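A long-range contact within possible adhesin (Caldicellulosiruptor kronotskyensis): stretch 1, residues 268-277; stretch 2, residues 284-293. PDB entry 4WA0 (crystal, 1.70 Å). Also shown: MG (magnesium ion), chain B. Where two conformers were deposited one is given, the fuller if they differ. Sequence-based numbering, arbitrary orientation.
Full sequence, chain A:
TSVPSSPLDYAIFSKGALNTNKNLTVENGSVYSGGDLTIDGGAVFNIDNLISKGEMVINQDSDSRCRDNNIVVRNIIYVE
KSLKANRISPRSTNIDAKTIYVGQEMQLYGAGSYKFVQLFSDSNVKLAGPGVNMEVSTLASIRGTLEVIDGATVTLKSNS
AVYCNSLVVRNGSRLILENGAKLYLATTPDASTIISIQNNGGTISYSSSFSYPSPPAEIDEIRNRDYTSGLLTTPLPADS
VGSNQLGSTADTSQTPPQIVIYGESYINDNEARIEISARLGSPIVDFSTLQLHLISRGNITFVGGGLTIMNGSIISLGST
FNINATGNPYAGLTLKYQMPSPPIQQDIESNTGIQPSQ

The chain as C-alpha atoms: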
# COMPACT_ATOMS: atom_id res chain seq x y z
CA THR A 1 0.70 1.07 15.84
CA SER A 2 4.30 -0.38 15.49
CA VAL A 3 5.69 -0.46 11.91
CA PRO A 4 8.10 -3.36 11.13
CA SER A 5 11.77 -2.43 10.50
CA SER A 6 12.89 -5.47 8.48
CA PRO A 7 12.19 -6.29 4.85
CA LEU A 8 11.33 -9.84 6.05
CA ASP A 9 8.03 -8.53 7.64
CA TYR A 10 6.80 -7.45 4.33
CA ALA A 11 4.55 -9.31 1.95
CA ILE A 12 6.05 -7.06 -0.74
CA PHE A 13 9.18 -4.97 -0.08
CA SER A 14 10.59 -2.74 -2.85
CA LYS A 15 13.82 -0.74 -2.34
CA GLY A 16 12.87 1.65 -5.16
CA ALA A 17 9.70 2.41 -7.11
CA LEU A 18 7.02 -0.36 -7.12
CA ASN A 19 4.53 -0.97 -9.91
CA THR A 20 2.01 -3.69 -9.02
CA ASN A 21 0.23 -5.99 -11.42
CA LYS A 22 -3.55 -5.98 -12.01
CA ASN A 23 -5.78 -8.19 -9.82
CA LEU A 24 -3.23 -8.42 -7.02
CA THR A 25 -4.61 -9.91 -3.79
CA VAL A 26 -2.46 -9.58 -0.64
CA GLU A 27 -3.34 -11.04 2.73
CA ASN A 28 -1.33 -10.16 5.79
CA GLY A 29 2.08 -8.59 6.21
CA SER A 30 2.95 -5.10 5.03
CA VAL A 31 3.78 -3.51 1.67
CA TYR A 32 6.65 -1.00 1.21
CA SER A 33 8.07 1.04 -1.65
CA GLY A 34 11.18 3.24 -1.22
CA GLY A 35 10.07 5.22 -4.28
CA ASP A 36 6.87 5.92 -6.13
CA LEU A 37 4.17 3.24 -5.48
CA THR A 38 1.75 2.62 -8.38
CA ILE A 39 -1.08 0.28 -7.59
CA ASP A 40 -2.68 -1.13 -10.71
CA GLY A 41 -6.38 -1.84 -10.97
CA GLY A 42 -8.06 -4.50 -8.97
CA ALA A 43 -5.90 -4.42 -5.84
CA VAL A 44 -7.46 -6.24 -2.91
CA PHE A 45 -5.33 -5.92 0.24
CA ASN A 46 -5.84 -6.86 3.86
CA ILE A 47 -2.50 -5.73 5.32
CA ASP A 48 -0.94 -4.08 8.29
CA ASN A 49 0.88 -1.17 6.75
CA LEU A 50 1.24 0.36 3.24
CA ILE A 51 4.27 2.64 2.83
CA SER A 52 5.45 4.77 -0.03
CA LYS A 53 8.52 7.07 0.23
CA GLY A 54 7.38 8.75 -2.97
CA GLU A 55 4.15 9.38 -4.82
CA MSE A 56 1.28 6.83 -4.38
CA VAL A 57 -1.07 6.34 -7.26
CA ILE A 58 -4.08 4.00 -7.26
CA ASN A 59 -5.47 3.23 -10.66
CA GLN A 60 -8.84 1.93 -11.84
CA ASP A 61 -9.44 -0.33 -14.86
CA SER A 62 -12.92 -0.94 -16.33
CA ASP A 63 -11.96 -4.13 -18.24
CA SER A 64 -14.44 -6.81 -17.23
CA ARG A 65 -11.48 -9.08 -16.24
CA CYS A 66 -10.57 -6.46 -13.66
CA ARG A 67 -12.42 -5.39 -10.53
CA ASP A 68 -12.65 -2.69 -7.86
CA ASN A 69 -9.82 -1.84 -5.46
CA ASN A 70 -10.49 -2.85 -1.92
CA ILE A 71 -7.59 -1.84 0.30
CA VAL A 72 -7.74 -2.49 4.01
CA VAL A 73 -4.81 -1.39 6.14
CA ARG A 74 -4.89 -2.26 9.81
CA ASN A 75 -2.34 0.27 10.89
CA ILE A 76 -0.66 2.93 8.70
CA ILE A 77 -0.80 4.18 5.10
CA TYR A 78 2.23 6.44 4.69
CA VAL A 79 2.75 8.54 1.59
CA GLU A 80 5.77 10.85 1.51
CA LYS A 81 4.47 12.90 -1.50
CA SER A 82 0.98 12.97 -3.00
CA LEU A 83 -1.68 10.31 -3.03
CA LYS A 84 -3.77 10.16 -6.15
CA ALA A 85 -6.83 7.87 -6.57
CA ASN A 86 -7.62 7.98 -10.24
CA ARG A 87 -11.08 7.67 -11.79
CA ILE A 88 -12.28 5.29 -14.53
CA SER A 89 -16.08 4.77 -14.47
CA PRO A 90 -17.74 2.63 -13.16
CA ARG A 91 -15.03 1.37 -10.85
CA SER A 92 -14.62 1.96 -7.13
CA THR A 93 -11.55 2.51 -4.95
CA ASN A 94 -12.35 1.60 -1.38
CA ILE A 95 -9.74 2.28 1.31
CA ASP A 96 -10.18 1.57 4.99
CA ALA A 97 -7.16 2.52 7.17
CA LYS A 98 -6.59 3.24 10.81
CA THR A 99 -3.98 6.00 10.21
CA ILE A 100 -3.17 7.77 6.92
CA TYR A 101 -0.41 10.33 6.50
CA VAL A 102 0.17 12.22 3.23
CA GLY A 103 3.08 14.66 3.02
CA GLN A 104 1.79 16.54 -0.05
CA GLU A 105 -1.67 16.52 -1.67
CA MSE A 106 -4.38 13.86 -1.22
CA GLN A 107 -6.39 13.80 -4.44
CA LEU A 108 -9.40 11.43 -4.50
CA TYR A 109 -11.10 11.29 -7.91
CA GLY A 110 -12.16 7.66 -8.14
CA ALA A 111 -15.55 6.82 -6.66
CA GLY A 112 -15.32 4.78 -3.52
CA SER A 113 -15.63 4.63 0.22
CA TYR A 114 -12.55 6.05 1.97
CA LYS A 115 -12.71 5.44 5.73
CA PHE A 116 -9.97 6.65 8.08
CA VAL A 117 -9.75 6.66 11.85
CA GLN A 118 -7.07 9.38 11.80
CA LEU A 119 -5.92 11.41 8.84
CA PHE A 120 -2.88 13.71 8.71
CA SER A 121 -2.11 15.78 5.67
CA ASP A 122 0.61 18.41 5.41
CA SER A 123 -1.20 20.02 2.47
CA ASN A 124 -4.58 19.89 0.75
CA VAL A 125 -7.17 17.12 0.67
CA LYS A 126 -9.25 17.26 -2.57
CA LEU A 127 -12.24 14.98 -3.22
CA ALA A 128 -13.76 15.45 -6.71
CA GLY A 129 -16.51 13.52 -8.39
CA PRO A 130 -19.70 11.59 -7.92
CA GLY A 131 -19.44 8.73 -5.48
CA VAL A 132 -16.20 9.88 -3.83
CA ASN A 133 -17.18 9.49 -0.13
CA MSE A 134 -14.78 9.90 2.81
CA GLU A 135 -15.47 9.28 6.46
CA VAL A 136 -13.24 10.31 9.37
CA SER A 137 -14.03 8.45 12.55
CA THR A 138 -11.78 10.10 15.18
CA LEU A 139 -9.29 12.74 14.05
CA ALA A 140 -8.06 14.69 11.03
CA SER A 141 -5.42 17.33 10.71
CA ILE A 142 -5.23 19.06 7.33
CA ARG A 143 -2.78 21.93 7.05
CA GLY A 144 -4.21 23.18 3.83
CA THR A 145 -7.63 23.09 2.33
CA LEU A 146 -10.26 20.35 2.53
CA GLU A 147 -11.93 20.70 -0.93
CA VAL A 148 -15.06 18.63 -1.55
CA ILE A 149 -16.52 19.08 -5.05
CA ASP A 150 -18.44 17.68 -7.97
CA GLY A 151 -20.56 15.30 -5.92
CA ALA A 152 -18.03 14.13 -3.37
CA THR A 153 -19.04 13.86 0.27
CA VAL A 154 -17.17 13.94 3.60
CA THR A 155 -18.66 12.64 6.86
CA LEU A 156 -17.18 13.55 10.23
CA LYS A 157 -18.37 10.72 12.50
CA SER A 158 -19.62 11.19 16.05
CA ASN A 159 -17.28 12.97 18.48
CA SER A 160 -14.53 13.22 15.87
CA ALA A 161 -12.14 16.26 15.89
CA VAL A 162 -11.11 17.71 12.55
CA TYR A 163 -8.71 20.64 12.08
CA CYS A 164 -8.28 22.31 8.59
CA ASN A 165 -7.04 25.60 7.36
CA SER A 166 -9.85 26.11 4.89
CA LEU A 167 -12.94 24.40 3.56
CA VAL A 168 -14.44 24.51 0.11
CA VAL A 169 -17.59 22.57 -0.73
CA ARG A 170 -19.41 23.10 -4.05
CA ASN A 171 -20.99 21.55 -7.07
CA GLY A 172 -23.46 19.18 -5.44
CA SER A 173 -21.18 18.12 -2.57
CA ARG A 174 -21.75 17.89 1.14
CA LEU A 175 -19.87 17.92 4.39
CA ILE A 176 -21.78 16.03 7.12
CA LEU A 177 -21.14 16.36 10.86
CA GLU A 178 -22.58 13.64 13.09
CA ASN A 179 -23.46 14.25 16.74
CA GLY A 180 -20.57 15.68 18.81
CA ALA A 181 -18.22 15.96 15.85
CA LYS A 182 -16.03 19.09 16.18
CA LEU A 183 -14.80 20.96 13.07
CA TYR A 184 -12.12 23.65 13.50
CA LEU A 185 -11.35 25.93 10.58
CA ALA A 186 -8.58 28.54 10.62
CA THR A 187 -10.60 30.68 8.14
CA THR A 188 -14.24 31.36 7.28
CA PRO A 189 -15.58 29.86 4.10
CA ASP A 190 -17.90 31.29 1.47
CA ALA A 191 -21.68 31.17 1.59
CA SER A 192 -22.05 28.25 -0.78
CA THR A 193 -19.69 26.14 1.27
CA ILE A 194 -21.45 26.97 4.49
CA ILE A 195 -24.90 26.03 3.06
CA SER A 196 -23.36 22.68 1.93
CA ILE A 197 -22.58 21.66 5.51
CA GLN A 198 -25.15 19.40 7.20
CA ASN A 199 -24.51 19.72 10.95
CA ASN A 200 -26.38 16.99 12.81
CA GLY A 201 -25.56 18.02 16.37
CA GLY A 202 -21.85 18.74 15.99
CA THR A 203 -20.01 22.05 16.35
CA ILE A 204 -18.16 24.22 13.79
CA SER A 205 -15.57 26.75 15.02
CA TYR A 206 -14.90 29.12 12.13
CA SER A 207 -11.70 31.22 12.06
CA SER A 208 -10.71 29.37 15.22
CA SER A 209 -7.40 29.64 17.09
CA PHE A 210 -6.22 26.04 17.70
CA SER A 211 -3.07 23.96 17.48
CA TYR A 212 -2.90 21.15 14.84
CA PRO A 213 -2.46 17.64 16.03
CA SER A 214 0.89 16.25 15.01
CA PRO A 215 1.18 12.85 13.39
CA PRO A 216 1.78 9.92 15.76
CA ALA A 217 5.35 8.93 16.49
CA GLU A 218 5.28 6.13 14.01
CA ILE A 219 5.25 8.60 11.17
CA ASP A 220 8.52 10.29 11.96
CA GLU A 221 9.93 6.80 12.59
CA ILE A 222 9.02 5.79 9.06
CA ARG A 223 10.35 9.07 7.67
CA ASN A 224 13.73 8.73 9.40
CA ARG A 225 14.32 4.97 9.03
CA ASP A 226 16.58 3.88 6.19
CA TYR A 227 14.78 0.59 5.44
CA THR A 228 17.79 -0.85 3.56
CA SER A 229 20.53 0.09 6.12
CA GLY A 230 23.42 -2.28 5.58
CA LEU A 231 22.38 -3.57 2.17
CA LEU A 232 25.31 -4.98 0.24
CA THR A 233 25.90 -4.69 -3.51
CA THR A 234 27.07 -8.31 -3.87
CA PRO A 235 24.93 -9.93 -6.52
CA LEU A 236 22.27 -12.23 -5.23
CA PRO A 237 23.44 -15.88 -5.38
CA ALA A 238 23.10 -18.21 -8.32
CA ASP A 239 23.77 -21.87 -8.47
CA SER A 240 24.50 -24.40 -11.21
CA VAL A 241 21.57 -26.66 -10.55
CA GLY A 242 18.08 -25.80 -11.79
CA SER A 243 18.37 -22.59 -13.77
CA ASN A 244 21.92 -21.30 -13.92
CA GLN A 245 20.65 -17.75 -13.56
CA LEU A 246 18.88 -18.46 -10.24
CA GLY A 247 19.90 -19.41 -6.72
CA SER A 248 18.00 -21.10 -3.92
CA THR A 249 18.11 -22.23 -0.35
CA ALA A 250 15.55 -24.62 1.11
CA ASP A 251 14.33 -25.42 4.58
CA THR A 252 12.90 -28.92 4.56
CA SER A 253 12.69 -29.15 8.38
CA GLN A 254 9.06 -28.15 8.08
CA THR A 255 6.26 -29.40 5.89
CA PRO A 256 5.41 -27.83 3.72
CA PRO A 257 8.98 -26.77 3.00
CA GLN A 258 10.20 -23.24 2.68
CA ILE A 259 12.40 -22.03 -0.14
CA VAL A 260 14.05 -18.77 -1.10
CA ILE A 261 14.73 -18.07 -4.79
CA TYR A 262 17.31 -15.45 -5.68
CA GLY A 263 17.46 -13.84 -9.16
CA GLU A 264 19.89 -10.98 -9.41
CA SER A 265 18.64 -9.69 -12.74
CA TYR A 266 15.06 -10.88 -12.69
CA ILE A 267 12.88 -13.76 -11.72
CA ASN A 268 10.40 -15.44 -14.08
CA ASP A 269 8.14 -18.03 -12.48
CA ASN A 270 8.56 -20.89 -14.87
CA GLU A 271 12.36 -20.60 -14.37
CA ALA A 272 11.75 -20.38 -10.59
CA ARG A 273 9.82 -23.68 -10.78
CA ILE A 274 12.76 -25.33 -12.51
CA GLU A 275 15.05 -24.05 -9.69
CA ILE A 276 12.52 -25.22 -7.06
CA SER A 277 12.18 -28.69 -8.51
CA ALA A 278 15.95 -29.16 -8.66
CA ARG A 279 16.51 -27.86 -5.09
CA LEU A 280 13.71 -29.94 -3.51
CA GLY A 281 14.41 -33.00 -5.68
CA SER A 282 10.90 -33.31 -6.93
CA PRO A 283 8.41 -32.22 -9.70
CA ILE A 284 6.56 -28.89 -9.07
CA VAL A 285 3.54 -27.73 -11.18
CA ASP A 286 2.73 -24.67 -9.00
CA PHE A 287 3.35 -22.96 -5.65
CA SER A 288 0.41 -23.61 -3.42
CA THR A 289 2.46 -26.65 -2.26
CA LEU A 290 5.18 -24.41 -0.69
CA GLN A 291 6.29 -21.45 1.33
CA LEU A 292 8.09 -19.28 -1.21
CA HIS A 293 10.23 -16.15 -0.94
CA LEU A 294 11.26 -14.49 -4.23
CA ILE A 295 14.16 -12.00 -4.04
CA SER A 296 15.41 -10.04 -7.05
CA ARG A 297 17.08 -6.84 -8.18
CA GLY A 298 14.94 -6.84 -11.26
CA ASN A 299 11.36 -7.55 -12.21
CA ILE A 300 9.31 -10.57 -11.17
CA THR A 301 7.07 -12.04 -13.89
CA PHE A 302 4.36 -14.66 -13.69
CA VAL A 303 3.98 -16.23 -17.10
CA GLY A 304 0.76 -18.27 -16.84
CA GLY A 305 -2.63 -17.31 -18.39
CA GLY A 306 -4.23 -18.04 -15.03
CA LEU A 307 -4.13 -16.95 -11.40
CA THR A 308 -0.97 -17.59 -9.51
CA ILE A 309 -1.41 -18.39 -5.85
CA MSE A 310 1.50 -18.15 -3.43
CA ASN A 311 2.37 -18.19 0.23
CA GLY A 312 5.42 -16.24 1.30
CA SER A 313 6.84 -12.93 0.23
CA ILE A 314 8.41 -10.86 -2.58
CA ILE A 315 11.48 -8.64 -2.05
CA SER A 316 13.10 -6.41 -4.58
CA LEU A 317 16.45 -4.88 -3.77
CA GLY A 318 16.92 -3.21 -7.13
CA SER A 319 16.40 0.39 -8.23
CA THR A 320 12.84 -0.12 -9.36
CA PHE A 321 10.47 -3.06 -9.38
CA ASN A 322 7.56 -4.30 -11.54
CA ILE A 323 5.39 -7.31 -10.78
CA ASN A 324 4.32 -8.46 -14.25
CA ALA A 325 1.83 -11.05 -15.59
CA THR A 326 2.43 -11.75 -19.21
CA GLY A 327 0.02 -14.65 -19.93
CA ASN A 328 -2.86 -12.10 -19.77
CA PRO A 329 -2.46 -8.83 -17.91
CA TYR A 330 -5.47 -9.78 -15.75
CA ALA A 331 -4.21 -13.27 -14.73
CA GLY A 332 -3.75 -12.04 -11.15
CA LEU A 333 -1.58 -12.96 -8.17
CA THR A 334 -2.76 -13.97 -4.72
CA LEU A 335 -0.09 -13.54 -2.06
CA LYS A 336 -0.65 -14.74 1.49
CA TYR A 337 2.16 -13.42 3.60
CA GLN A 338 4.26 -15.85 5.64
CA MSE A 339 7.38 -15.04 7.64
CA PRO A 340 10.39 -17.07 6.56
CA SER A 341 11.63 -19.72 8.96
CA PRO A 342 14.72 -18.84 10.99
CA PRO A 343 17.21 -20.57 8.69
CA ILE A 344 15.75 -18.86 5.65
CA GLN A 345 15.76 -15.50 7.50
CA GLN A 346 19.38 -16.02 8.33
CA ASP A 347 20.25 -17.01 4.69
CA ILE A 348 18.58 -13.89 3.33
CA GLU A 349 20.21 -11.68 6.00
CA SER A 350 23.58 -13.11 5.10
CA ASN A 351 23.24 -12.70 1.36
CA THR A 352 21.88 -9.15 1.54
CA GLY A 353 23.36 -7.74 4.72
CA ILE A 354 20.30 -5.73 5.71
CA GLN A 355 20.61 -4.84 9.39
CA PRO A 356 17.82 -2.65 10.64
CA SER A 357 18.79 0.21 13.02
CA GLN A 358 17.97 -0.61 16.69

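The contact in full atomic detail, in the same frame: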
# COMPACT_ATOMS: atom_id res chain seq x y z
N ASN A 268 11.60 -15.01 -13.33
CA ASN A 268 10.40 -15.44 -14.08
C ASN A 268 9.90 -16.79 -13.51
O ASN A 268 10.72 -17.64 -13.17
CB ASN A 268 10.70 -15.58 -15.58
CG ASN A 268 11.21 -14.30 -16.15
OD1 ASN A 268 10.70 -13.22 -15.82
ND2 ASN A 268 12.32 -14.37 -16.93
N ASP A 269 8.59 -16.93 -13.35
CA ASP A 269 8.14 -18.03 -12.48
C ASP A 269 8.33 -19.40 -13.02
O ASP A 269 8.58 -20.32 -12.24
CB ASP A 269 6.76 -17.81 -11.92
CG ASP A 269 5.69 -17.96 -12.94
OD1 ASP A 269 5.91 -17.73 -14.14
OD2 ASP A 269 4.57 -18.32 -12.48
N ASN A 270 8.28 -19.57 -14.34
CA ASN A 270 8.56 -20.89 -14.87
C ASN A 270 10.03 -21.31 -14.64
O ASN A 270 10.32 -22.49 -14.36
CB ASN A 270 8.18 -20.90 -16.33
CG ASN A 270 9.06 -19.96 -17.12
OD1 ASN A 270 9.20 -18.80 -16.77
ND2 ASN A 270 9.70 -20.47 -18.15
N GLU A 271 10.99 -20.38 -14.77
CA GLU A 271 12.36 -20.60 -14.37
C GLU A 271 12.54 -20.84 -12.84
O GLU A 271 13.35 -21.70 -12.41
CB GLU A 271 13.26 -19.43 -14.80
CG GLU A 271 13.40 -19.45 -16.34
CD GLU A 271 13.67 -18.11 -17.02
OE1 GLU A 271 13.55 -17.04 -16.39
OE2 GLU A 271 13.92 -18.16 -18.29
N ALA A 272 11.77 -20.13 -12.03
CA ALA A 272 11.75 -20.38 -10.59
C ALA A 272 11.27 -21.82 -10.28
O ALA A 272 11.89 -22.53 -9.45
CB ALA A 272 10.90 -19.37 -9.82
N ARG A 273 10.27 -22.28 -10.99
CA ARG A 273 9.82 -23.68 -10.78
C ARG A 273 10.88 -24.71 -11.16
O ARG A 273 11.01 -25.72 -10.47
CB ARG A 273 8.56 -23.97 -11.54
CG ARG A 273 7.27 -23.30 -11.01
CD ARG A 273 5.97 -23.82 -11.70
NE ARG A 273 5.68 -23.19 -12.99
CZ ARG A 273 5.17 -21.95 -13.16
NH1 ARG A 273 4.84 -21.23 -12.10
NH2 ARG A 273 5.01 -21.44 -14.39
N ILE A 274 11.67 -24.46 -12.20
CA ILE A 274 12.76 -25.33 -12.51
C ILE A 274 13.82 -25.35 -11.40
O ILE A 274 14.25 -26.45 -10.99
CB ILE A 274 13.40 -24.92 -13.86
CG1 ILE A 274 12.40 -25.24 -14.99
CG2 ILE A 274 14.76 -25.63 -14.02
CD1 ILE A 274 12.71 -24.58 -16.31
N GLU A 275 14.11 -24.18 -10.82
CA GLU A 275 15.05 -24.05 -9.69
C GLU A 275 14.47 -24.78 -8.48
O GLU A 275 15.20 -25.49 -7.79
CB GLU A 275 15.30 -22.60 -9.36
CG GLU A 275 16.28 -22.32 -8.20
CD GLU A 275 17.73 -22.65 -8.48
OE1 GLU A 275 18.08 -22.78 -9.67
OE2 GLU A 275 18.54 -22.74 -7.49
N ILE A 276 13.18 -24.59 -8.23
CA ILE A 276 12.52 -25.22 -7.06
C ILE A 276 12.55 -26.75 -7.15
O ILE A 276 12.88 -27.47 -6.16
CB ILE A 276 11.07 -24.74 -6.83
CG1 ILE A 276 11.01 -23.21 -6.52
CG2 ILE A 276 10.35 -25.55 -5.74
CD1 ILE A 276 9.66 -22.60 -6.79
N SER A 277 12.23 -27.25 -8.31
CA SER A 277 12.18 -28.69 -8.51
C SER A 277 13.58 -29.33 -8.29
O SER A 277 13.75 -30.38 -7.63
CB SER A 277 11.66 -28.95 -9.92
OG SER A 277 10.32 -28.56 -10.06
N ILE A 284 7.40 -30.00 -9.59
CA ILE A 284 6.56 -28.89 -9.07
C ILE A 284 5.77 -28.22 -10.23
O ILE A 284 6.35 -27.64 -11.18
CB ILE A 284 7.44 -27.86 -8.28
CG1 ILE A 284 7.88 -28.45 -6.92
CG2 ILE A 284 6.73 -26.53 -8.08
CD1 ILE A 284 6.77 -28.71 -5.90
N VAL A 285 4.44 -28.31 -10.16
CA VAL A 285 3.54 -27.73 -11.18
C VAL A 285 3.22 -26.27 -10.81
O VAL A 285 3.04 -25.42 -11.71
CB VAL A 285 2.24 -28.59 -11.35
CG1 VAL A 285 1.05 -27.77 -11.88
CG2 VAL A 285 2.49 -29.79 -12.26
N ASP A 286 3.14 -26.00 -9.51
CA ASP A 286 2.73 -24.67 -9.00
C ASP A 286 3.34 -24.38 -7.62
O ASP A 286 4.31 -25.02 -7.21
CB ASP A 286 1.18 -24.56 -9.00
CG ASP A 286 0.49 -25.56 -8.04
OD1 ASP A 286 0.89 -25.73 -6.86
OD2 ASP A 286 -0.49 -26.19 -8.47
N PHE A 287 2.78 -23.43 -6.89
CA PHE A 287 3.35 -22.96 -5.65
C PHE A 287 2.49 -23.11 -4.46
O PHE A 287 2.87 -22.67 -3.43
CB PHE A 287 3.54 -21.47 -5.75
CG PHE A 287 4.45 -21.05 -6.84
CD1 PHE A 287 5.55 -21.82 -7.19
CD2 PHE A 287 4.25 -19.84 -7.46
CE1 PHE A 287 6.42 -21.43 -8.14
CE2 PHE A 287 5.15 -19.42 -8.43
CZ PHE A 287 6.23 -20.24 -8.77
N SER A 288 1.29 -23.63 -4.58
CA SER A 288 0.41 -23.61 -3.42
C SER A 288 0.91 -24.73 -2.44
O SER A 288 0.53 -24.81 -1.27
CB SER A 288 -1.05 -23.80 -3.88
OG SER A 288 -1.15 -24.93 -4.74
N THR A 289 1.79 -25.57 -2.97
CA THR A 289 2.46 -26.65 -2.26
C THR A 289 3.62 -26.24 -1.26
O THR A 289 4.32 -27.16 -0.73
CB THR A 289 3.05 -27.55 -3.37
OG1 THR A 289 3.62 -26.75 -4.43
CG2 THR A 289 1.95 -28.39 -4.01
N LEU A 290 3.83 -24.91 -1.01
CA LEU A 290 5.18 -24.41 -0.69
C LEU A 290 5.21 -23.04 -0.05
O LEU A 290 4.41 -22.20 -0.37
CB LEU A 290 5.83 -24.30 -2.07
CG LEU A 290 7.28 -24.18 -2.32
CD1 LEU A 290 7.96 -25.30 -1.57
CD2 LEU A 290 7.47 -24.30 -3.82
N GLN A 291 6.11 -22.81 0.90
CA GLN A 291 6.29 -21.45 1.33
C GLN A 291 7.43 -20.86 0.52
O GLN A 291 8.57 -21.33 0.59
CB GLN A 291 6.58 -21.30 2.78
CG GLN A 291 6.60 -19.82 3.15
CD GLN A 291 6.72 -19.57 4.60
OE1 GLN A 291 7.47 -18.68 4.98
NE2 GLN A 291 5.96 -20.30 5.44
N LEU A 292 7.14 -19.79 -0.19
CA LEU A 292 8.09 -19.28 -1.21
C LEU A 292 8.43 -17.82 -1.01
O LEU A 292 7.56 -17.00 -0.85
CB LEU A 292 7.42 -19.44 -2.58
CG LEU A 292 8.16 -18.98 -3.84
CD1 LEU A 292 9.37 -19.86 -4.12
CD2 LEU A 292 7.23 -19.05 -5.01
N HIS A 293 9.73 -17.50 -1.07
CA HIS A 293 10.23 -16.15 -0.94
C HIS A 293 11.05 -15.85 -2.21
O HIS A 293 11.98 -16.55 -2.48
CB HIS A 293 11.05 -16.01 0.31
CG HIS A 293 10.28 -16.43 1.52
ND1 HIS A 293 9.38 -15.59 2.11
CD2 HIS A 293 10.18 -17.61 2.17
CE1 HIS A 293 8.75 -16.23 3.08
NE2 HIS A 293 9.20 -17.46 3.12
MG MG B . 20.46 -22.40 -10.21

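The contact is a helix, residues 269-277, laid against a chain segment that returns through loop and turn before joining a strand. One face of the helix does the work: Asp269, Ala272, Arg273 and Ile276 all point CA-to-CB toward the second stretch, the i, i+3, i+4, i+7 spacing expected of a helix packed along one side, while Asn270 and Ile274 point away.

Ile284 meets the helix at Ile276 and Ser277. Its CB lies 3.5 Å from Ser277 OG, and its CG1 lies 4.0 Å from Ile276 CG2. The serine hydroxyl is already committed to its own helix, giving a hydrogen bond to the backbone, Ser277 OG to Arg273 O at 3.0 Å. Ile284 is poorly ordered, so its fine geometry deserves less weight.

Val285 turns its side chain away and offers its backbone instead: its O sits 3.3 Å from Arg273 CD. Asp286 also points away and serves its own loop, its OD1 accepting a hydrogen bond from Ser288 N at 3.1 Å. Here the aliphatic part of Arg273 is the packing element. Its charge is handled within the helix, where Arg273 NH1 makes a salt bridge with Asp269 OD2 at 2.9 Å, one turn back. With that bond made, the side chain runs back toward Asp269, its methylenes against the loop.

Phe287 opens a type I turn that runs to Leu290. Its CA-to-CB bond points sideways, yet chi1 near -60° brings the ring in among three helix residues. Arg273 CG approaches Phe287 CE1 at 3.5 Å and Ile276 CD1 reaches the same CE1 at 3.7 Å, both obliquely; Asp269 CB lies at the ring edge, 4.0 Å from Phe287 CZ. Charged residues thus contribute carbon to an apolar site.

Ser288 and Thr289, in the middle of the turn, are exposed and do not touch the helix. The chain comes back at Leu290, whose CD2 packs 3.7 Å from Ile276 CG2. Gln291 is out of reach, Leu292 points toward the helix and places CD1 3.8 Å from Ile276 CD1, and His293 is again out of reach, the alternation of an extended strand.

Ile276 is therefore the hub, touching Ile284, Phe287, Leu290 and Leu292 and losing more area to the contact than any other residue. No clear hydrogen bond crosses between the stretches; the 416 Å² buried rests largely on carbon packing. Glu275, out of reach of stretch 2, binds the magnesium ion through OE1 at 2.5 Å.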